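Local structure of putative NAD-dependent epimerase/dehydratase (Bacillus halodurans, 3E8X) at residues I115-A118 against E119-I123. The protein binds NADP and is probably an NAD(P)-dependent epimerase or dehydratase, although its substrate and reaction are not established. Numbering follows the deposited sequence.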
loop_
_atom_site.group_PDB
_atom_site.type_symbol
_atom_site.label_atom_id
_atom_site.label_comp_id
_atom_site.label_asym_id
_atom_site.label_seq_id
_atom_site.Cartn_x
_atom_site.Cartn_y
_atom_site.Cartn_z
ATOM N N ILE A 115 -5.587 -12.001 2.494
ATOM C CA ILE A 115 -6.017 -12.306 1.152
ATOM C C ILE A 115 -5.170 -13.416 0.524
ATOM O O ILE A 115 -5.721 -14.347 -0.078
ATOM C CB ILE A 115 -5.942 -11.038 0.241
ATOM C CG1 ILE A 115 -6.962 -9.986 0.712
ATOM C CG2 ILE A 115 -6.110 -11.431 -1.196
ATOM C CD1 ILE A 115 -6.878 -8.615 0.001
ATOM N N GLN A 116 -3.854 -13.287 0.662
ATOM C CA GLN A 116 -2.923 -14.272 0.143
ATOM C C GLN A 116 -3.116 -15.615 0.835
ATOM O O GLN A 116 -3.064 -16.677 0.205
ATOM C CB GLN A 116 -1.488 -13.783 0.319
ATOM C CG GLN A 116 -1.052 -12.763 -0.733
ATOM C CD GLN A 116 0.310 -12.121 -0.417
ATOM O OE1 GLN A 116 0.999 -12.485 0.556
ATOM N NE2 GLN A 116 0.698 -11.149 -1.243
ATOM N N GLU A 117 -3.347 -15.576 2.133
ATOM C CA GLU A 117 -3.585 -16.819 2.871
ATOM C C GLU A 117 -4.900 -17.498 2.436
ATOM O O GLU A 117 -4.924 -18.694 2.327
ATOM C CB GLU A 117 -3.590 -16.563 4.369
ATOM C CG GLU A 117 -3.676 -17.843 5.183
ATOM C CD GLU A 117 -2.437 -18.714 5.039
ATOM O OE1 GLU A 117 -2.600 -19.968 5.145
ATOM O OE2 GLU A 117 -1.329 -18.138 4.816
ATOM N N ALA A 118 -5.969 -16.724 2.196
ATOM C CA ALA A 118 -7.222 -17.249 1.669
ATOM C C ALA A 118 -7.039 -17.870 0.278
ATOM O O ALA A 118 -7.510 -18.986 0.061
ATOM C CB ALA A 118 -8.345 -16.185 1.673
ATOM N N GLU A 119 -6.339 -17.194 -0.644
ATOM C CA GLU A 119 -6.017 -17.793 -1.952
ATOM C C GLU A 119 -5.237 -19.106 -1.862
ATOM O O GLU A 119 -5.598 -20.104 -2.511
ATOM C CB GLU A 119 -5.248 -16.808 -2.827
ATOM C CG GLU A 119 -6.033 -15.533 -2.997
ATOM C CD GLU A 119 -5.741 -14.787 -4.227
ATOM O OE1 GLU A 119 -4.803 -13.965 -4.172
ATOM O OE2 GLU A 119 -6.474 -14.987 -5.215
ATOM N N LYS A 120 -4.156 -19.066 -1.082
ATOM C CA LYS A 120 -3.299 -20.202 -0.810
ATOM C C LYS A 120 -4.139 -21.414 -0.390
ATOM O O LYS A 120 -4.008 -22.502 -0.921
ATOM C CB LYS A 120 -2.314 -19.749 0.285
ATOM C CG LYS A 120 -1.281 -20.720 0.769
ATOM C CD LYS A 120 -0.364 -20.055 1.824
ATOM C CE LYS A 120 0.258 -18.721 1.325
ATOM N NZ LYS A 120 1.581 -18.388 1.976
ATOM N N ARG A 121 -5.021 -21.193 0.573
ATOM C CA ARG A 121 -5.892 -22.252 1.104
ATOM C C ARG A 121 -7.133 -22.609 0.272
ATOM O O ARG A 121 -7.726 -23.639 0.503
ATOM C CB ARG A 121 -6.296 -21.924 2.536
ATOM C CG ARG A 121 -5.092 -22.064 3.495
ATOM C CD ARG A 121 -5.588 -22.033 4.906
ATOM N NE ARG A 121 -4.558 -22.215 5.930
ATOM C CZ ARG A 121 -4.415 -23.333 6.647
ATOM N NH1 ARG A 121 -5.192 -24.401 6.438
ATOM N NH2 ARG A 121 -3.484 -23.381 7.585
ATOM N N GLY A 122 -7.477 -21.814 -0.727
ATOM C CA GLY A 122 -8.663 -22.075 -1.515
ATOM C C GLY A 122 -9.970 -21.670 -0.830
ATOM O O GLY A 122 -11.010 -22.142 -1.224
ATOM N N ILE A 123 -9.907 -20.776 0.176
ATOM C CA ILE A 123 -11.098 -20.227 0.821
ATOM C C ILE A 123 -11.646 -19.159 -0.125
ATOM O O ILE A 123 -11.005 -18.152 -0.358
ATOM C CB ILE A 123 -10.759 -19.623 2.195
ATOM C CG1 ILE A 123 -10.166 -20.682 3.119
ATOM C CG2 ILE A 123 -12.018 -19.008 2.860
ATOM C CD1 ILE A 123 -9.485 -20.086 4.360
HETATM O O HOH W 1 1.136 -19.611 4.631
#
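Glu117 and Arg121, one helical turn apart, form a salt bridge in which Arg121 NE donates to Glu117 OE1 over 3.1 Å. The oxygen accepts through its anti lone pair at the edge of the guanidinium, tilted somewhat from its plane; the bond is bent (N-H...O 144°), with the two flat groups turned 55° against each other. Glu117 carries CG anti to its own N and then bends at chi2, which sets the carboxylate between Arg121 and Lys120. In the Lys120 conformer described here, a water donates to Glu117 OE2 at 2.9 Å and accepts from Lys120 NZ, which lies 4.1 Å from OE2, beyond a salt bridge. Were Glu117 an alanine, Arg121 NE would probably lose its charged mate and the water its anchor beside Lys120. Arg121 NH2 also bonds weakly to Ser79 O. In the backbone, Glu119 N, Lys120 N and Arg121 N donate to the carbonyls of Ile115, Gln116 and Glu117, respectively. Glu119 runs alongside Ile115, OE1 4.1 Å from Ile115 CG2, and its OE2 is hydrogen-bonded to Ser162 OG. Past the last turn Gly122 N donates to Glu119 O at 3.1 Å and Ile123 N to Ala118 O at 3.0 Å, while Ala118 CB packs on Ile123 CB at 4.2 Å. With Gly122 at positive phi (78°), this is a Schellman motif, ending helix 100-121 before strand 125-129 in a beta-alpha-beta unit of the Rossmann-type NADP-binding fold.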